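Local coordinates for protein beta-L-arabinobiosidase (Bacteroides thetaiotaomicron, PDB 5MQR) that probably hydrolyses arabinofuranose-containing linkages during the breakdown of plant pectin by a gut bacterium, at residues 71-76 against 363-368; 75-80 against 308-313. One frame throughout, in Å; residues are numbered along the deposited sequence. Where two conformers were deposited one is given.

Contact 1. Residues 71-76 against 363-368; sequences GWTYNH and NYKSYG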
ATOM      1  N   GLY A  71       8.438   5.094 -43.673  1.00 28.46           N
ATOM      2  CA  GLY A  71       9.776   5.677 -43.606  1.00 28.17           C
ATOM      3  C   GLY A  71       9.882   7.105 -43.138  1.00 27.52           C
ATOM      4  O   GLY A  71      10.971   7.676 -43.166  1.00 27.92           O
ATOM      5  N   TRP A  72       8.781   7.688 -42.688  1.00 26.63           N
ATOM      6  CA  TRP A  72       8.826   9.052 -42.161  1.00 26.44           C
ATOM      7  C   TRP A  72       9.477   9.015 -40.759  1.00 25.67           C
ATOM      8  O   TRP A  72       9.171   8.129 -39.946  1.00 24.53           O
ATOM      9  CB  TRP A  72       7.420   9.642 -42.138  1.00 26.78           C
ATOM     10  CG  TRP A  72       6.837   9.884 -43.500  1.00 27.52           C
ATOM     11  CD1 TRP A  72       7.112   9.199 -44.636  1.00 28.49           C
ATOM     12  CD2 TRP A  72       5.854  10.860 -43.856  1.00 27.93           C
ATOM     13  NE1 TRP A  72       6.392   9.698 -45.684  1.00 29.23           N
ATOM     14  CE2 TRP A  72       5.611  10.723 -45.234  1.00 28.99           C
ATOM     15  CE3 TRP A  72       5.179  11.853 -43.157  1.00 27.63           C
ATOM     16  CZ2 TRP A  72       4.719  11.546 -45.927  1.00 29.31           C
ATOM     17  CZ3 TRP A  72       4.308  12.675 -43.845  1.00 28.02           C
ATOM     18  CH2 TRP A  72       4.081  12.514 -45.209  1.00 28.92           C
ATOM     19  N   THR A  73      10.411   9.938 -40.508  1.00 25.55           N
ATOM     20  CA  THR A  73      11.220   9.917 -39.285  1.00 25.15           C
ATOM     21  C   THR A  73      10.992  11.073 -38.301  1.00 24.76           C
ATOM     22  O   THR A  73      11.632  11.093 -37.259  1.00 24.24           O
ATOM     23  CB  THR A  73      12.718   9.827 -39.595  1.00 25.30           C
ATOM     24  OG1 THR A  73      13.147  11.033 -40.220  1.00 25.54           O
ATOM     25  CG2 THR A  73      12.998   8.622 -40.504  1.00 25.84           C
ATOM     26  N   TYR A  74      10.102  12.007 -38.634  1.00 25.02           N
ATOM     27  CA  TYR A  74       9.524  12.941 -37.678  1.00 25.05           C
ATOM     28  C   TYR A  74       8.123  12.461 -37.353  1.00 24.22           C
ATOM     29  O   TYR A  74       7.241  12.515 -38.201  1.00 24.04           O
ATOM     30  CB  TYR A  74       9.468  14.375 -38.223  1.00 26.50           C
ATOM     31  CG  TYR A  74       8.783  15.344 -37.269  1.00 26.88           C
ATOM     32  CD1 TYR A  74       9.478  15.904 -36.214  1.00 27.10           C
ATOM     33  CD2 TYR A  74       7.442  15.686 -37.423  1.00 27.34           C
ATOM     34  CE1 TYR A  74       8.869  16.784 -35.337  1.00 27.64           C
ATOM     35  CE2 TYR A  74       6.818  16.559 -36.550  1.00 27.79           C
ATOM     36  CZ  TYR A  74       7.536  17.101 -35.504  1.00 27.72           C
ATOM     37  OH  TYR A  74       6.927  17.968 -34.629  1.00 28.48           O
ATOM     38  N   ASN A  75       7.934  11.997 -36.117  1.00 23.69           N
ATOM     39  CA  ASN A  75       6.668  11.456 -35.654  1.00 23.46           C
ATOM     40  C   ASN A  75       6.456  11.997 -34.237  1.00 23.76           C
ATOM     41  O   ASN A  75       7.327  11.806 -33.382  1.00 23.45           O
ATOM     42  CB  ASN A  75       6.706   9.922 -35.640  1.00 23.16           C
ATOM     43  CG  ASN A  75       7.041   9.306 -37.008  1.00 23.58           C
ATOM     44  OD1 ASN A  75       6.186   9.248 -37.902  1.00 23.78           O
ATOM     45  ND2 ASN A  75       8.294   8.835 -37.167  1.00 23.00           N
ATOM     46  N   HIS A  76       5.314  12.655 -33.973  1.00 24.20           N
ATOM     47  CA  HIS A  76       5.132  13.410 -32.722  1.00 24.27           C
ATOM     48  C   HIS A  76       3.658  13.642 -32.395  1.00 24.55           C
ATOM     49  O   HIS A  76       2.777  13.326 -33.198  1.00 24.57           O
ATOM     50  CB  HIS A  76       5.868  14.743 -32.859  1.00 24.20           C
ATOM     51  CG  HIS A  76       6.145  15.459 -31.579  1.00 24.31           C
ATOM     52  ND1 HIS A  76       6.483  14.825 -30.399  1.00 24.13           N
ATOM     53  CD2 HIS A  76       6.200  16.787 -31.314  1.00 24.75           C
ATOM     54  CE1 HIS A  76       6.713  15.723 -29.467  1.00 23.93           C
ATOM     55  NE2 HIS A  76       6.553  16.923 -29.996  1.00 24.41           N
ATOM     56  N   ASN A 363      14.936  19.195 -37.933  1.00 27.93           N
ATOM     57  CA  ASN A 363      14.483  20.499 -37.415  0.50 28.51           C
ATOM     58  C   ASN A 363      13.619  20.318 -36.157  1.00 28.37           C
ATOM     59  O   ASN A 363      12.594  19.618 -36.209  1.00 27.75           O
ATOM     60  CB  ASN A 363      13.675  21.221 -38.527  0.50 29.01           C
ATOM     61  CG  ASN A 363      13.481  22.723 -38.283  0.50 29.21           C
ATOM     62  OD1 ASN A 363      14.154  23.325 -37.449  0.50 28.87           O
ATOM     63  ND2 ASN A 363      12.558  23.339 -39.054  0.50 29.50           N
ATOM     64  N   TYR A 364      14.033  20.919 -35.045  1.00 29.59           N
ATOM     65  CA  TYR A 364      13.300  20.960 -33.765  1.00 30.80           C
ATOM     66  C   TYR A 364      13.060  19.633 -33.061  1.00 29.43           C
ATOM     67  O   TYR A 364      12.378  19.611 -32.016  1.00 28.70           O
ATOM     68  CB  TYR A 364      11.990  21.784 -33.867  1.00 33.53           C
ATOM     69  CG  TYR A 364      12.197  23.209 -34.393  1.00 36.83           C
ATOM     70  CD1 TYR A 364      13.014  24.130 -33.723  1.00 38.99           C
ATOM     71  CD2 TYR A 364      11.589  23.616 -35.582  1.00 40.03           C
ATOM     72  CE1 TYR A 364      13.205  25.421 -34.228  1.00 41.36           C
ATOM     73  CE2 TYR A 364      11.773  24.890 -36.098  1.00 41.94           C
ATOM     74  CZ  TYR A 364      12.572  25.794 -35.428  1.00 42.71           C
ATOM     75  OH  TYR A 364      12.719  27.045 -36.002  1.00 44.81           O
ATOM     76  N   LYS A 365      13.655  18.548 -33.575  1.00 28.45           N
ATOM     77  CA  LYS A 365      13.652  17.277 -32.853  1.00 27.61           C
ATOM     78  C   LYS A 365      14.531  17.415 -31.614  1.00 27.52           C
ATOM     79  O   LYS A 365      15.674  17.868 -31.713  1.00 28.16           O
ATOM     80  CB  LYS A 365      14.122  16.135 -33.754  1.00 27.22           C
ATOM     81  CG  LYS A 365      13.131  15.828 -34.874  1.00 26.67           C
ATOM     82  CD  LYS A 365      13.556  14.677 -35.758  1.00 26.32           C
ATOM     83  CE  LYS A 365      13.552  13.352 -35.027  1.00 25.88           C
ATOM     84  NZ  LYS A 365      13.838  12.258 -35.969  1.00 25.84           N
ATOM     85  N   SER A 366      13.976  17.085 -30.448  1.00 26.82           N
ATOM     86  CA  SER A 366      14.718  17.137 -29.189  1.00 26.31           C
ATOM     87  C   SER A 366      14.684  15.796 -28.446  1.00 25.26           C
ATOM     88  O   SER A 366      13.801  14.981 -28.666  1.00 25.20           O
ATOM     89  CB  SER A 366      14.177  18.264 -28.322  1.00 26.46           C
ATOM     90  OG  SER A 366      12.802  18.097 -28.165  1.00 26.61           O
ATOM     91  N   TYR A 367      15.656  15.576 -27.574  1.00 24.69           N
ATOM     92  CA  TYR A 367      15.884  14.259 -26.984  1.00 24.66           C
ATOM     93  C   TYR A 367      14.903  13.917 -25.875  1.00 24.43           C
ATOM     94  O   TYR A 367      14.663  14.739 -25.006  1.00 24.27           O
ATOM     95  CB  TYR A 367      17.298  14.147 -26.400  1.00 24.74           C
ATOM     96  CG  TYR A 367      18.363  14.347 -27.434  1.00 25.22           C
ATOM     97  CD1 TYR A 367      18.618  13.355 -28.392  1.00 25.87           C
ATOM     98  CD2 TYR A 367      19.099  15.521 -27.489  1.00 25.68           C
ATOM     99  CE1 TYR A 367      19.585  13.536 -29.377  1.00 25.99           C
ATOM    100  CE2 TYR A 367      20.072  15.712 -28.470  1.00 26.48           C
ATOM    101  CZ  TYR A 367      20.305  14.712 -29.404  1.00 26.37           C
ATOM    102  OH  TYR A 367      21.261  14.898 -30.353  1.00 27.99           O
ATOM    103  N   GLY A 368      14.350  12.701 -25.919  1.00 23.57           N
ATOM    104  CA  GLY A 368      13.719  12.083 -24.768  1.00 23.04           C
ATOM    105  C   GLY A 368      12.230  11.834 -24.890  1.00 22.63           C
ATOM    106  O   GLY A 368      11.597  12.283 -25.847  1.00 22.58           O
TER
HETATM  107  O   HOH W   1      14.195  13.062 -38.764  1.00 25.47           O

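Contact 2. Residues 75-80 against 308-313; sequences NHQPML and NAKIWG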
ATOM      1  N   ASN A  75       7.934  11.997 -36.117  1.00 23.69           N
ATOM      2  CA  ASN A  75       6.668  11.456 -35.654  1.00 23.46           C
ATOM      3  C   ASN A  75       6.456  11.997 -34.237  1.00 23.76           C
ATOM      4  O   ASN A  75       7.327  11.806 -33.382  1.00 23.45           O
ATOM      5  CB  ASN A  75       6.706   9.922 -35.640  1.00 23.16           C
ATOM      6  CG  ASN A  75       7.041   9.306 -37.008  1.00 23.58           C
ATOM      7  OD1 ASN A  75       6.186   9.248 -37.902  1.00 23.78           O
ATOM      8  ND2 ASN A  75       8.294   8.835 -37.167  1.00 23.00           N
ATOM      9  N   HIS A  76       5.314  12.655 -33.973  1.00 24.20           N
ATOM     10  CA  HIS A  76       5.132  13.410 -32.722  1.00 24.27           C
ATOM     11  C   HIS A  76       3.658  13.642 -32.395  1.00 24.55           C
ATOM     12  O   HIS A  76       2.777  13.326 -33.198  1.00 24.57           O
ATOM     13  CB  HIS A  76       5.868  14.743 -32.859  1.00 24.20           C
ATOM     14  CG  HIS A  76       6.145  15.459 -31.579  1.00 24.31           C
ATOM     15  ND1 HIS A  76       6.483  14.825 -30.399  1.00 24.13           N
ATOM     16  CD2 HIS A  76       6.200  16.787 -31.314  1.00 24.75           C
ATOM     17  CE1 HIS A  76       6.713  15.723 -29.467  1.00 23.93           C
ATOM     18  NE2 HIS A  76       6.553  16.923 -29.996  1.00 24.41           N
ATOM     19  N   GLN A  77       3.409  14.153 -31.187  1.00 24.98           N
ATOM     20  CA  GLN A  77       2.111  14.695 -30.780  1.00 25.35           C
ATOM     21  C   GLN A  77       0.989  13.666 -30.824  1.00 24.57           C
ATOM     22  O   GLN A  77       0.040  13.798 -31.622  1.00 24.09           O
ATOM     23  CB  GLN A  77       1.772  15.906 -31.632  1.00 27.13           C
ATOM     24  CG  GLN A  77       0.601  16.707 -31.087  1.00 28.14           C
ATOM     25  CD  GLN A  77       0.958  18.144 -30.844  1.00 29.46           C
ATOM     26  OE1 GLN A  77       0.751  18.659 -29.733  1.00 31.14           O
ATOM     27  NE2 GLN A  77       1.544  18.800 -31.856  1.00 29.98           N
ATOM     28  N   PRO A  78       1.110  12.618 -29.988  1.00 23.72           N
ATOM     29  CA  PRO A  78       0.063  11.620 -29.977  1.00 23.92           C
ATOM     30  C   PRO A  78      -1.202  12.077 -29.259  1.00 23.52           C
ATOM     31  O   PRO A  78      -1.135  12.923 -28.362  1.00 23.19           O
ATOM     32  CB  PRO A  78       0.713  10.423 -29.266  1.00 23.79           C
ATOM     33  CG  PRO A  78       1.726  11.035 -28.370  1.00 23.39           C
ATOM     34  CD  PRO A  78       2.225  12.257 -29.092  1.00 23.53           C
HETATM   35  N   MSE A  79      -2.325  11.512 -29.685  1.00 23.90           N
HETATM   36  CA  MSE A  79      -3.629  11.637 -29.024  1.00 24.35           C
HETATM   37  C   MSE A  79      -4.130  10.249 -28.767  1.00 24.40           C
HETATM   38  O   MSE A  79      -3.751   9.297 -29.459  1.00 24.08           O
HETATM   39  CB  MSE A  79      -4.650  12.373 -29.886  1.00 25.25           C
HETATM   40  CG  MSE A  79      -4.139  13.726 -30.377  1.00 26.25           C
HETATM   41 SE   MSE A  79      -4.169  15.021 -28.891  1.00 28.13          SE
HETATM   42  CE  MSE A  79      -2.458  15.950 -29.277  1.00 26.72           C
ATOM     43  N   LEU A  80      -4.988  10.111 -27.759  1.00 24.65           N
ATOM     44  CA  LEU A  80      -5.485   8.800 -27.338  1.00 24.71           C
ATOM     45  C   LEU A  80      -6.964   8.812 -26.958  1.00 25.08           C
ATOM     46  O   LEU A  80      -7.436   9.725 -26.274  1.00 24.99           O
ATOM     47  CB  LEU A  80      -4.642   8.293 -26.169  1.00 24.36           C
ATOM     48  CG  LEU A  80      -4.785   6.836 -25.722  1.00 23.99           C
ATOM     49  CD1 LEU A  80      -4.255   5.852 -26.753  1.00 24.03           C
ATOM     50  CD2 LEU A  80      -4.029   6.690 -24.404  1.00 23.69           C
ATOM     51  N   ASN A 308       8.505  22.607 -21.317  1.00 31.84           N
ATOM     52  CA  ASN A 308       7.902  22.861 -22.589  1.00 33.44           C
ATOM     53  C   ASN A 308       7.292  21.640 -23.263  1.00 31.19           C
ATOM     54  O   ASN A 308       6.745  21.756 -24.344  1.00 31.02           O
ATOM     55  CB  ASN A 308       8.997  23.404 -23.511  1.00 37.52           C
ATOM     56  CG  ASN A 308       8.503  24.547 -24.335  1.00 42.00           C
ATOM     57  OD1 ASN A 308       7.966  25.504 -23.784  1.00 47.65           O
ATOM     58  ND2 ASN A 308       8.645  24.456 -25.660  1.00 45.01           N
ATOM     59  N   ALA A 309       7.404  20.471 -22.652  1.00 28.98           N
ATOM     60  CA  ALA A 309       7.087  19.225 -23.336  1.00 27.98           C
ATOM     61  C   ALA A 309       5.717  18.609 -22.950  1.00 26.66           C
ATOM     62  O   ALA A 309       5.532  17.391 -23.100  1.00 25.66           O
ATOM     63  CB  ALA A 309       8.219  18.237 -23.100  1.00 27.63           C
ATOM     64  N   LYS A 310       4.784  19.466 -22.508  1.00 25.46           N
ATOM     65  CA  LYS A 310       3.433  19.114 -21.989  1.00 25.21           C
ATOM     66  C   LYS A 310       3.389  18.398 -20.621  1.00 24.39           C
ATOM     67  O   LYS A 310       4.294  17.650 -20.240  1.00 23.88           O
ATOM     68  CB  LYS A 310       2.611  18.249 -22.951  1.00 25.69           C
ATOM     69  CG  LYS A 310       2.347  18.803 -24.328  1.00 26.24           C
ATOM     70  CD  LYS A 310       1.450  17.842 -25.106  1.00 26.32           C
ATOM     71  CE  LYS A 310       1.144  18.379 -26.506  1.00 26.84           C
ATOM     72  NZ  LYS A 310       0.236  17.501 -27.296  1.00 26.71           N
ATOM     73  N   ILE A 311       2.284  18.621 -19.921  1.00 23.89           N
ATOM     74  CA  ILE A 311       1.937  17.877 -18.721  1.00 22.91           C
ATOM     75  C   ILE A 311       0.499  17.363 -18.912  1.00 22.48           C
ATOM     76  O   ILE A 311      -0.377  18.075 -19.428  1.00 22.95           O
ATOM     77  CB  ILE A 311       2.099  18.745 -17.460  1.00 23.24           C
ATOM     78  CG1 ILE A 311       1.546  18.016 -16.218  1.00 23.86           C
ATOM     79  CG2 ILE A 311       1.421  20.099 -17.624  1.00 23.47           C
ATOM     80  CD1 ILE A 311       2.060  18.570 -14.887  1.00 24.03           C
ATOM     81  N   TRP A 312       0.284  16.108 -18.555  1.00 21.27           N
ATOM     82  CA  TRP A 312      -1.005  15.481 -18.658  1.00 21.20           C
ATOM     83  C   TRP A 312      -1.505  15.171 -17.272  1.00 21.28           C
ATOM     84  O   TRP A 312      -0.808  14.530 -16.499  1.00 21.20           O
ATOM     85  CB  TRP A 312      -0.877  14.164 -19.397  1.00 20.68           C
ATOM     86  CG  TRP A 312      -2.126  13.363 -19.359  1.00 20.46           C
ATOM     87  CD1 TRP A 312      -2.357  12.245 -18.624  1.00 20.01           C
ATOM     88  CD2 TRP A 312      -3.337  13.653 -20.047  1.00 20.86           C
ATOM     89  NE1 TRP A 312      -3.620  11.796 -18.836  1.00 20.26           N
ATOM     90  CE2 TRP A 312      -4.255  12.643 -19.705  1.00 21.04           C
ATOM     91  CE3 TRP A 312      -3.734  14.661 -20.939  1.00 21.21           C
ATOM     92  CZ2 TRP A 312      -5.568  12.607 -20.227  1.00 21.34           C
ATOM     93  CZ3 TRP A 312      -5.023  14.625 -21.458  1.00 21.79           C
ATOM     94  CH2 TRP A 312      -5.923  13.593 -21.109  1.00 21.49           C
ATOM     95  N   GLY A 313      -2.720  15.583 -16.984  1.00 21.97           N
ATOM     96  CA  GLY A 313      -3.371  15.258 -15.721  1.00 23.19           C
ATOM     97  C   GLY A 313      -4.720  14.599 -15.963  1.00 23.65           C
ATOM     98  O   GLY A 313      -5.431  14.980 -16.873  1.00 24.69           O
TER
HETATM   99  O   HOH W   2       0.676  14.774 -27.380  1.00 25.04           O

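Contact 1. Residues 71-76 against 363-368
Tyr74 and Lys365 bring their backbones nearest to each other, with 7.7 Å from CA to CA, where the opening residue of strand 74-83 faces the irregular chain of 363-368. At that spacing the connection is left to side chains, and one lysine carries most of it. Lys365 runs extended until a bend at chi3 (67°) turns its ammonium group onto the backbone of Thr73. NZ donates to Thr73 O over 2.8 Å, approaching from above the carbonyl plane, 35° out of it. A bridging water adds a second link, accepting from Lys365 NZ at 2.9 Å and lying 2.7 Å from Thr73 OG1. The amine has further holds in a salt bridge to Glu396 and a hydrogen bond to Tyr360 O, which should offset much of the charge of this buried group. Tyr74 runs past the lysine in the opposite sense and meets it at the ring edge, CD1 lying 3.9 Å from Lys365 CG, near the ring plane. The phenol oxygen goes elsewhere, to Glu98, while the Thr73 side chain has a further polar partner in Arg61. Behind the contact, Tyr74 pairs through its backbone with Asp94 of strand 86-94, and Asn75 pairs with Lys395 in the turn between strands 387-393 and 397-403. Lys365 thus joins the first strand of one four-stranded sheet to the loop that leads into strand 387-393.

Contact 2. Residues 75-80 against 308-313
Lys310 spans the gap to Gln77 inside the beta-propeller. It sits just ahead of strand 311-315 and reaches across to Gln77 and Met79 of strand 74-83, while no backbone pairing joins the two strands, each an outermost strand of its own four-stranded antiparallel sheet. The CA atoms of Gln77 and Lys310 are 9.9 Å apart, and the lysine acts as a strut between two blades that are not consecutive along the chain. Its CB already points at strand 74-83. From there CG and CD carry the chain outward, every torsion beyond chi1 close to 180°, as a straight spacer that makes no near approach to the opposing segment; the side chain also touches Arg152 of strand 148-157. CE is the first atom to arrive, 3.3 Å from Gln77 OE1. At the tip, NZ donates to the same oxygen over 2.7 Å, in the carbonyl plane and on a lone pair, with a C=O...N angle of 131°. Gln77 reaches this position by bending at chi2 (124°), and its side chain crosses the lysine at about a right angle. Arg152 NH1 also donates to OE1, and two cationic donors on one amide oxygen should polarise it and settle which end of the amide faces the lysine. Met79, a selenomethionine here, likewise lies across the lysine: its CE methyl is 3.7 Å from Lys310 NZ, a nonpolar neighbour of the ammonium group. The Met79 side chain is also about 4 Å from a bound calcium ion. A water also links the lysine to the backbone, accepting from Lys310 NZ at 2.8 Å and donating to Pro78 O, also over 2.8 Å.

How the contacts relate
Strand 74-83 supplies most of the first segment of both contacts, whose centres lie about 13 Å apart and which share Asn75 and His76. Contact 1 sits at the start of the strand and contact 2 further along it. Their partners come in the reverse order in the sequence: 308-313 leads into strand 311-315, whereas residues 363-368 follow that sheet, in the loop before strand 387-393. Between the two sites His76 bonds to Ser392 and to the phosphate of the phosphotyrosine at position 371. One propeller strand is therefore tied at successive points to parts of the chain over 200 residues later, which connects its N-terminal blade to a later blade and to the loop before strand 387-393.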